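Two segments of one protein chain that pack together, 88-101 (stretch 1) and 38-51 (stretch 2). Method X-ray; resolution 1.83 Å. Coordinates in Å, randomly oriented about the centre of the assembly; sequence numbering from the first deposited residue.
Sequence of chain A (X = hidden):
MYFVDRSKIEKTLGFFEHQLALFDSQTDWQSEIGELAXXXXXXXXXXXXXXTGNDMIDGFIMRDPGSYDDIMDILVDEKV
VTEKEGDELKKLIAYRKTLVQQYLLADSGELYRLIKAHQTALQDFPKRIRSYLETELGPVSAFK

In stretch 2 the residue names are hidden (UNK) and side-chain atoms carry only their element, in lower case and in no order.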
ATOM      1  N   GLU A  88     -17.152   7.403  11.649  1.00 22.07           N
ATOM      2  CA  GLU A  88     -16.100   6.578  12.252  1.00 21.94           C
ATOM      3  C   GLU A  88     -15.185   5.975  11.194  1.00 21.48           C
ATOM      4  O   GLU A  88     -13.962   6.063  11.295  1.00 20.81           O
ATOM      5  CB  GLU A  88     -16.706   5.471  13.099  1.00 22.11           C
ATOM      6  CG  GLU A  88     -17.220   5.952  14.455  1.00 24.30           C
ATOM      7  CD  GLU A  88     -17.383   4.822  15.434  1.00 27.53           C
ATOM      8  OE1 GLU A  88     -16.363   4.200  15.800  1.00 28.90           O
ATOM      9  OE2 GLU A  88     -18.527   4.554  15.850  1.00 29.00           O
ATOM     10  N   LEU A  89     -15.782   5.373  10.165  1.00 20.53           N
ATOM     11  CA  LEU A  89     -14.989   4.769   9.090  1.00 19.26           C
ATOM     12  C   LEU A  89     -14.175   5.821   8.341  1.00 19.25           C
ATOM     13  O   LEU A  89     -13.029   5.572   7.976  1.00 18.80           O
ATOM     14  CB  LEU A  89     -15.862   3.924   8.155  1.00 19.05           C
ATOM     15  CG  LEU A  89     -16.518   2.700   8.838  1.00 18.87           C
ATOM     16  CD1 LEU A  89     -17.381   1.902   7.866  1.00 18.84           C
ATOM     17  CD2 LEU A  89     -15.539   1.771   9.525  1.00 20.04           C
ATOM     18  N   LYS A  90     -14.736   7.014   8.166  1.00 18.71           N
ATOM     19  CA  LYS A  90     -13.996   8.117   7.555  1.00 19.43           C
ATOM     20  C   LYS A  90     -12.695   8.444   8.309  1.00 19.32           C
ATOM     21  O   LYS A  90     -11.691   8.798   7.693  1.00 18.16           O
ATOM     22  CB  LYS A  90     -14.858   9.375   7.465  1.00 19.17           C
ATOM     23  CG  LYS A  90     -15.896   9.376   6.328  1.00 20.48           C
ATOM     24  CD  LYS A  90     -16.941  10.482   6.563  1.00 21.21           C
ATOM     25  CE  LYS A  90     -16.621  11.713   5.774  1.00 26.38           C
ATOM     26  NZ  LYS A  90     -17.671  12.759   5.994  1.00 27.25           N
ATOM     27  N   LYS A  91     -12.723   8.343   9.635  1.00 19.39           N
ATOM     28  CA  LYS A  91     -11.543   8.675  10.450  1.00 20.51           C
ATOM     29  C   LYS A  91     -10.390   7.699  10.199  1.00 19.55           C
ATOM     30  O   LYS A  91      -9.223   8.113  10.182  1.00 18.67           O
ATOM     31  CB  LYS A  91     -11.899   8.730  11.942  1.00 21.13           C
ATOM     32  CG  LYS A  91     -12.851   9.882  12.296  1.00 21.72           C
ATOM     33  CD  LYS A  91     -13.332   9.790  13.752  1.00 23.37           C
ATOM     34  CE  LYS A  91     -14.294  10.968  14.096  1.00 26.13           C
ATOM     35  NZ  LYS A  91     -13.771  12.277  13.652  1.00 30.64           N
ATOM     36  N   LEU A  92     -10.716   6.420   9.976  1.00 18.35           N
ATOM     37  CA  LEU A  92      -9.698   5.439   9.582  1.00 18.22           C
ATOM     38  C   LEU A  92      -9.214   5.702   8.168  1.00 17.11           C
ATOM     39  O   LEU A  92      -8.008   5.672   7.894  1.00 16.16           O
ATOM     40  CB  LEU A  92     -10.209   3.990   9.673  1.00 18.10           C
ATOM     41  CG  LEU A  92      -9.201   2.928   9.173  1.00 18.58           C
ATOM     42  CD1 LEU A  92      -7.882   2.912   9.980  1.00 21.10           C
ATOM     43  CD2 LEU A  92      -9.843   1.547   9.187  1.00 19.55           C
ATOM     44  N   ILE A  93     -10.161   5.942   7.257  1.00 16.65           N
ATOM     45  CA  ILE A  93      -9.833   6.204   5.860  1.00 16.36           C
ATOM     46  C   ILE A  93      -8.866   7.388   5.697  1.00 16.06           C
ATOM     47  O   ILE A  93      -8.008   7.397   4.806  1.00 14.71           O
ATOM     48  CB  ILE A  93     -11.142   6.414   5.034  1.00 16.08           C
ATOM     49  CG1 ILE A  93     -11.890   5.069   4.910  1.00 16.35           C
ATOM     50  CG2 ILE A  93     -10.849   7.061   3.668  1.00 15.62           C
ATOM     51  CD1 ILE A  93     -13.372   5.183   4.518  1.00 17.86           C
ATOM     52  N   ALA A  94      -9.001   8.379   6.573  1.00 16.56           N
ATOM     53  CA  ALA A  94      -8.119   9.546   6.557  1.00 16.91           C
ATOM     54  C   ALA A  94      -6.644   9.174   6.755  1.00 16.55           C
ATOM     55  O   ALA A  94      -5.761   9.960   6.414  1.00 16.98           O
ATOM     56  CB  ALA A  94      -8.578  10.565   7.602  1.00 17.02           C
ATOM     57  N   TYR A  95      -6.382   7.966   7.273  1.00 16.38           N
ATOM     58  CA  TYR A  95      -5.000   7.480   7.431  1.00 16.76           C
ATOM     59  C   TYR A  95      -4.364   6.932   6.137  1.00 16.28           C
ATOM     60  O   TYR A  95      -3.167   6.659   6.094  1.00 15.29           O
ATOM     61  CB  TYR A  95      -4.895   6.468   8.598  1.00 17.12           C
ATOM     62  CG  TYR A  95      -3.560   6.540   9.312  1.00 18.69           C
ATOM     63  CD1 TYR A  95      -3.268   7.598  10.173  1.00 19.59           C
ATOM     64  CD2 TYR A  95      -2.572   5.561   9.108  1.00 20.02           C
ATOM     65  CE1 TYR A  95      -2.046   7.680  10.826  1.00 19.42           C
ATOM     66  CE2 TYR A  95      -1.322   5.651   9.751  1.00 18.17           C
ATOM     67  CZ  TYR A  95      -1.075   6.709  10.610  1.00 18.69           C
ATOM     68  OH  TYR A  95       0.137   6.824  11.275  1.00 17.53           O
ATOM     69  N   ARG A  96      -5.167   6.775   5.080  1.00 16.74           N
ATOM     70  CA  ARG A  96      -4.702   6.155   3.843  1.00 16.76           C
ATOM     71  C   ARG A  96      -3.485   6.858   3.259  1.00 16.74           C
ATOM     72  O   ARG A  96      -2.529   6.205   2.884  1.00 15.72           O
ATOM     73  CB  ARG A  96      -5.808   6.094   2.789  1.00 16.89           C
ATOM     74  CG  ARG A  96      -5.456   5.184   1.609  1.00 17.89           C
ATOM     75  CD  ARG A  96      -6.505   5.289   0.497  1.00 19.19           C
ATOM     76  NE  ARG A  96      -6.207   4.376  -0.609  1.00 20.36           N
ATOM     77  CZ  ARG A  96      -5.547   4.697  -1.718  1.00 23.66           C
ATOM     78  NH1 ARG A  96      -5.094   5.937  -1.924  1.00 22.23           N
ATOM     79  NH2 ARG A  96      -5.342   3.766  -2.645  1.00 23.39           N
ATOM     80  N   LYS A  97      -3.521   8.186   3.179  1.00 16.94           N
ATOM     81  CA  LYS A  97      -2.416   8.920   2.553  1.00 17.96           C
ATOM     82  C   LYS A  97      -1.089   8.672   3.279  1.00 17.06           C
ATOM     83  O   LYS A  97      -0.048   8.524   2.638  1.00 17.11           O
ATOM     84  CB  LYS A  97      -2.723  10.428   2.487  1.00 17.67           C
ATOM     85  CG  LYS A  97      -1.674  11.258   1.754  1.00 21.15           C
ATOM     86  CD  LYS A  97      -2.033  12.754   1.825  1.00 20.87           C
ATOM     87  CE  LYS A  97      -1.104  13.622   0.953  1.00 25.29           C
ATOM     88  NZ  LYS A  97      -1.557  15.074   0.947  1.00 26.35           N
ATOM     89  N   THR A  98      -1.135   8.610   4.606  1.00 17.21           N
ATOM     90  CA  THR A  98       0.051   8.286   5.395  1.00 17.28           C
ATOM     91  C   THR A  98       0.583   6.892   5.063  1.00 17.65           C
ATOM     92  O   THR A  98       1.794   6.695   4.900  1.00 16.72           O
ATOM     93  CB  THR A  98      -0.224   8.413   6.910  1.00 18.22           C
ATOM     94  OG1 THR A  98      -0.618   9.768   7.199  1.00 19.65           O
ATOM     95  CG2 THR A  98       1.037   8.078   7.705  1.00 16.85           C
ATOM     96  N   LEU A  99      -0.325   5.929   4.942  1.00 17.36           N
ATOM     97  CA  LEU A  99       0.077   4.545   4.668  1.00 17.33           C
ATOM     98  C   LEU A  99       0.625   4.322   3.266  1.00 18.02           C
ATOM     99  O   LEU A  99       1.568   3.541   3.095  1.00 18.10           O
ATOM    100  CB  LEU A  99      -1.083   3.588   4.951  1.00 16.99           C
ATOM    101  CG  LEU A  99      -1.335   3.344   6.441  1.00 15.49           C
ATOM    102  CD1 LEU A  99      -2.716   2.707   6.626  1.00 14.97           C
ATOM    103  CD2 LEU A  99      -0.241   2.459   7.062  1.00 17.39           C
ATOM    104  N   VAL A 100       0.056   5.012   2.269  1.00 18.21           N
ATOM    105  CA  VAL A 100       0.391   4.731   0.861  1.00 18.93           C
ATOM    106  C   VAL A 100       1.312   5.754   0.196  1.00 19.93           C
ATOM    107  O   VAL A 100       2.010   5.428  -0.767  1.00 20.42           O
ATOM    108  CB  VAL A 100      -0.873   4.517  -0.016  1.00 19.09           C
ATOM    109  CG1 VAL A 100      -1.802   3.491   0.643  1.00 19.15           C
ATOM    110  CG2 VAL A 100      -1.590   5.823  -0.270  1.00 20.04           C
ATOM    111  N   GLN A 101       1.294   6.984   0.692  1.00 19.88           N
ATOM    112  CA  GLN A 101       2.038   8.067   0.067  1.00 20.68           C
ATOM    113  C   GLN A 101       3.111   8.661   0.988  1.00 19.71           C
ATOM    114  O   GLN A 101       4.250   8.847   0.561  1.00 20.39           O
ATOM    115  CB  GLN A 101       1.066   9.147  -0.404  1.00 21.43           C
ATOM    116  CG  GLN A 101       1.704  10.234  -1.239  1.00 24.75           C
ATOM    117  CD  GLN A 101       0.715  11.331  -1.577  1.00 30.31           C
ATOM    118  OE1 GLN A 101      -0.433  11.055  -1.931  1.00 34.14           O
ATOM    119  NE2 GLN A 101       1.149  12.583  -1.459  1.00 33.79           N
ATOM    120  N   UNK A  38       0.904  -4.426  11.291  1.00 15.48           N
ATOM    121  CA  UNK A  38      -0.226  -3.560  11.606  1.00 16.04           C
ATOM    122  C   UNK A  38      -0.443  -2.528  10.511  1.00 15.26           C
ATOM    123  O   UNK A  38      -1.584  -2.249  10.148  1.00 16.15           O
ATOM    124  c   UNK A  38      -1.227  -2.046  13.474  1.00 18.41           C
ATOM    125  c   UNK A  38      -0.052  -2.869  12.961  1.00 15.94           C
ATOM    126  c   UNK A  38      -0.822  -1.462  14.823  1.00 20.35           C
ATOM    127  c   UNK A  38      -2.520  -2.880  13.583  1.00 17.50           C
ATOM    128  N   UNK A  39       0.635  -1.993   9.956  1.00 14.95           N
ATOM    129  CA  UNK A  39       0.500  -1.079   8.785  1.00 14.49           C
ATOM    130  C   UNK A  39      -0.181  -1.763   7.591  1.00 14.08           C
ATOM    131  O   UNK A  39      -1.048  -1.170   6.928  1.00 12.90           O
ATOM    132  c   UNK A  39       2.437   0.496   9.408  1.00 14.07           C
ATOM    133  n   UNK A  39       4.538   1.442  10.121  1.00 15.09           N
ATOM    134  o   UNK A  39       4.396   0.611   8.047  1.00 17.22           O
ATOM    135  c   UNK A  39       3.882   0.849   9.136  1.00 15.77           C
ATOM    136  c   UNK A  39       1.858  -0.492   8.367  1.00 13.88           C
ATOM    137  N   UNK A  40       0.201  -3.013   7.317  1.00 13.93           N
ATOM    138  CA  UNK A  40      -0.436  -3.746   6.223  1.00 14.05           C
ATOM    139  C   UNK A  40      -1.922  -3.970   6.493  1.00 13.97           C
ATOM    140  O   UNK A  40      -2.750  -3.761   5.610  1.00 13.49           O
ATOM    141  n   UNK A  40      -0.268  -4.121   0.838  1.00 12.70           N
ATOM    142  n   UNK A  40      -0.519  -5.879   2.313  1.00 14.59           N
ATOM    143  c   UNK A  40       0.275  -5.075   5.958  1.00 14.05           C
ATOM    144  c   UNK A  40      -0.265  -5.855   4.746  1.00 14.22           C
ATOM    145  n   UNK A  40      -1.030  -6.153   0.080  1.00 13.29           N
ATOM    146  c   UNK A  40      -0.595  -5.389   1.076  1.00 15.25           C
ATOM    147  c   UNK A  40      -0.048  -5.112   3.460  1.00 15.14           C
ATOM    148  N   UNK A  41      -2.255  -4.381   7.717  1.00 13.90           N
ATOM    149  CA  UNK A  41      -3.653  -4.560   8.111  1.00 14.21           C
ATOM    150  C   UNK A  41      -4.462  -3.262   7.908  1.00 13.94           C
ATOM    151  O   UNK A  41      -5.547  -3.290   7.293  1.00 14.04           O
ATOM    152  c   UNK A  41      -5.253  -4.909  10.039  1.00 15.45           C
ATOM    153  c   UNK A  41      -3.789  -5.039   9.585  1.00 14.20           C
ATOM    154  c   UNK A  41      -3.186  -6.950  11.163  1.00 13.64           C
ATOM    155  c   UNK A  41      -3.296  -6.493   9.721  1.00 14.07           C
ATOM    156  N   UNK A  42      -3.948  -2.149   8.430  1.00 13.80           N
ATOM    157  CA  UNK A  42      -4.596  -0.830   8.257  1.00 13.69           C
ATOM    158  C   UNK A  42      -4.878  -0.503   6.798  1.00 13.65           C
ATOM    159  O   UNK A  42      -6.018  -0.136   6.430  1.00 13.93           O
ATOM    160  N   UNK A  43      -3.858  -0.680   5.962  1.00 13.35           N
ATOM    161  CA  UNK A  43      -3.946  -0.449   4.517  1.00 13.54           C
ATOM    162  C   UNK A  43      -5.036  -1.339   3.915  1.00 13.91           C
ATOM    163  O   UNK A  43      -5.943  -0.842   3.220  1.00 13.02           O
ATOM    164  c   UNK A  43      -2.585  -0.699   3.855  1.00 14.17           C
ATOM    165  c   UNK A  43      -1.726  -0.359   0.344  1.00 17.22           C
ATOM    166  n   UNK A  43      -2.921   0.207   0.308  1.00 15.97           N
ATOM    167  c   UNK A  43      -2.555  -0.408   2.385  1.00 15.09           C
ATOM    168  c   UNK A  43      -3.447   0.217   1.577  1.00 16.03           C
ATOM    169  n   UNK A  43      -1.490  -0.758   1.583  1.00 17.82           N
ATOM    170  N   UNK A  44      -4.962  -2.645   4.209  1.00 14.01           N
ATOM    171  CA  UNK A  44      -5.959  -3.597   3.687  1.00 13.88           C
ATOM    172  C   UNK A  44      -7.399  -3.303   4.119  1.00 14.34           C
ATOM    173  O   UNK A  44      -8.309  -3.396   3.292  1.00 14.68           O
ATOM    174  c   UNK A  44      -3.863  -6.895   3.837  1.00 12.67           C
ATOM    175  c   UNK A  44      -4.322  -5.449   1.797  1.00 14.05           C
ATOM    176  c   UNK A  44      -5.564  -5.041   4.001  1.00 13.68           C
ATOM    177  c   UNK A  44      -4.253  -5.504   3.338  1.00 12.99           C
ATOM    178  N   UNK A  45      -7.609  -2.975   5.395  1.00 14.34           N
ATOM    179  CA  UNK A  45      -8.950  -2.628   5.895  1.00 14.80           C
ATOM    180  C   UNK A  45      -9.532  -1.451   5.095  1.00 14.36           C
ATOM    181  O   UNK A  45     -10.669  -1.507   4.605  1.00 14.24           O
ATOM    182  c   UNK A  45      -8.907  -2.293   7.401  1.00 14.55           C
ATOM    183  c   UNK A  45      -8.492  -2.897   9.817  1.00 17.73           C
ATOM    184  c   UNK A  45      -9.496  -4.604   8.243  1.00 18.81           C
ATOM    185  c   UNK A  45      -8.538  -3.418   8.378  1.00 17.28           C
ATOM    186  N   UNK A  46      -8.729  -0.399   4.948  1.00 14.65           N
ATOM    187  CA  UNK A  46      -9.121   0.813   4.202  1.00 14.28           C
ATOM    188  C   UNK A  46      -9.460   0.489   2.733  1.00 14.41           C
ATOM    189  O   UNK A  46     -10.520   0.894   2.229  1.00 14.29           O
ATOM    190  c   UNK A  46      -8.344   3.059   3.297  1.00 15.29           C
ATOM    191  c   UNK A  46      -8.007   1.912   4.269  1.00 13.83           C
ATOM    192  c   UNK A  46      -7.871   2.435   5.713  1.00 14.11           C
ATOM    193  c   UNK A  46      -6.619   3.301   5.985  1.00 13.74           C
ATOM    194  N   UNK A  47      -8.563  -0.231   2.056  1.00 14.82           N
ATOM    195  CA  UNK A  47      -8.747  -0.573   0.634  1.00 15.33           C
ATOM    196  C   UNK A  47     -10.003  -1.418   0.404  1.00 15.23           C
ATOM    197  O   UNK A  47     -10.734  -1.179  -0.563  1.00 14.18           O
ATOM    198  c   UNK A  47      -7.527  -1.292   0.052  1.00 15.67           C
ATOM    199  o   UNK A  47      -6.544   1.867   0.118  1.00 24.01           O
ATOM    200  c   UNK A  47      -6.267  -0.441  -0.169  1.00 19.51           C
ATOM    201  o   UNK A  47      -6.769   1.158  -1.939  1.00 21.54           O
ATOM    202  c   UNK A  47      -6.553   0.959  -0.709  1.00 21.39           C
ATOM    203  N   UNK A  48     -10.241  -2.390   1.288  1.00 14.55           N
ATOM    204  CA  UNK A  48     -11.437  -3.221   1.228  1.00 15.04           C
ATOM    205  C   UNK A  48     -12.701  -2.367   1.360  1.00 15.29           C
ATOM    206  O   UNK A  48     -13.676  -2.595   0.635  1.00 15.22           O
ATOM    207  s   UNK A  48     -10.300  -5.663   2.120  1.00 16.72           S
ATOM    208  c   UNK A  48     -11.440  -4.255   2.345  1.00 15.02           C
ATOM    209  N   UNK A  49     -12.688  -1.399   2.279  1.00 14.69           N
ATOM    210  CA  UNK A  49     -13.859  -0.522   2.447  1.00 14.75           C
ATOM    211  C   UNK A  49     -14.074   0.325   1.196  1.00 14.98           C
ATOM    212  O   UNK A  49     -15.201   0.421   0.691  1.00 14.23           O
ATOM    213  c   UNK A  49     -13.742   0.374   3.685  1.00 14.99           C
ATOM    214  c   UNK A  49     -13.283   0.299   6.216  1.00 14.03           C
ATOM    215  c   UNK A  49     -13.788  -0.478   4.967  1.00 13.39           C
ATOM    216  c   UNK A  49     -14.845   1.460   3.676  1.00 13.44           C
ATOM    217  N   UNK A  50     -13.004   0.940   0.699  1.00 14.91           N
ATOM    218  CA  UNK A  50     -13.121   1.819  -0.477  1.00 15.65           C
ATOM    219  C   UNK A  50     -13.546   1.060  -1.727  1.00 16.00           C
ATOM    220  O   UNK A  50     -14.398   1.539  -2.488  1.00 15.38           O
ATOM    221  c   UNK A  50     -11.390   3.537   0.360  1.00 14.90           C
ATOM    222  c   UNK A  50     -12.463   4.627   0.612  1.00 16.03           C
ATOM    223  c   UNK A  50     -10.044   4.152   0.045  1.00 18.08           C
ATOM    224  c   UNK A  50     -11.803   2.542  -0.734  1.00 16.01           C
ATOM    225  N   UNK A  51     -12.940  -0.116  -1.928  1.00 15.57           N
ATOM    226  CA  UNK A  51     -13.212  -0.942  -3.104  1.00 16.00           C
ATOM    227  C   UNK A  51     -14.647  -1.453  -3.064  1.00 16.17           C
ATOM    228  O   UNK A  51     -15.371  -1.373  -4.070  1.00 16.00           O
ATOM    229  c   UNK A  51     -10.833  -1.689  -3.727  1.00 17.73           C
ATOM    230  o   UNK A  51     -10.727  -0.599  -4.316  1.00 19.00           O
ATOM    231  c   UNK A  51     -12.210  -2.119  -3.188  1.00 15.96           C
ATOM    232  o   UNK A  51      -9.864  -2.455  -3.581  1.00 16.27           O
TER

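Position 38 carries four carbons forked at the second, and none comes near stretch 1: a leucine, L38, buried against other parts of the protein. Position 39 has three carbons, the third bearing one oxygen and one nitrogen, and its first carbon touches L99, which makes it Q39. Its CB lies 3.8 Å from L99 CD2; Q39 is partly exposed, and its amide is hydrogen-bonded elsewhere in the structure. At position 40, three carbons, a nitrogen and a carbon carrying two more nitrogens spell arginine; R40 points away from stretch 1. It is buried, and its guanidinium is satisfied elsewhere in the structure. Position 41 shows four carbons forked at the first, one arm two carbons long. This is I41, whose end leads away from the contact.

Position 42 has no side-chain atoms, only backbone against L99, and is glycine. The bare backbone of G42 lets L99 come close, with L99 CD1 3.9 Å from G42 C; a CB here would point toward stretch 1 and stand a tight 3.5 Å from that same methyl. Position 43 has one carbon and then a five-membered ring of three carbons and two nitrogens, one face of which lies against V100: a histidine. The flat ring of H43 suits a CH-pi contact, with V100 CG1 3.8 Å from the ring centroid.

Position 44, four carbons forked at the second, is L44, out of reach of stretch 1. Position 45 repeats that pattern but points toward the partner, meeting L92: it is L45, apolar against apolar, its CB 4.3 Å from L92 CD2. Position 46 again has four carbons, now forked at the first with one longer arm, set among L92, I93, R96 and L99, so it is I46. Both arms are used: CG2 packs 4.0 Å from R96 CG, and CD1 at the end of the longer arm reaches to 4.0 Å from L99 CD1. The side chain is a knob among those four residues.

Position 47 has three carbons, the third carrying two oxygens that meet the guanidinium of R96: E47. A carboxylate can offer both oxygens, giving a salt bridge with two hydrogen bonds, R96 NE to E47 OE2 at 2.6 Å and R96 NH2 to E47 OE1 at 3.1 Å. Position 48, one carbon and a sulfur, is C48, a small residue out of reach of stretch 1. Position 49, four carbons forked at the first with one longer arm, points toward L89 and I93 and is I49; its two arms serve these apolar neighbours, CG2 4.1 Å from I93 CD1 and CD1 4.3 Å from L89 CD2. Position 50 has four carbons forked at the second, which touch I93 and R96: L50. Pointing toward stretch 1, it sets CD2 4.0 Å from I93 CD1 and CD1 3.7 Å from the aliphatic R96 CD. Position 51, two carbons with two oxygens on the second, is D51, partly exposed and without a contact here.

The contact works by interlocking. I46 fills a hole in stretch 1, and L99 returns the favour among Q39, G42, H43 and I46. Stretch 1 supplies its surface from two helical segments joined through a type I turn from I93 to R96, both crossing stretch 2 obliquely. Apolar packing covers most of the interface, and the paired charges of R96 and E47 add a directional clasp.

Stretch 2, residues 38-51: LQRIGHLLIECILD
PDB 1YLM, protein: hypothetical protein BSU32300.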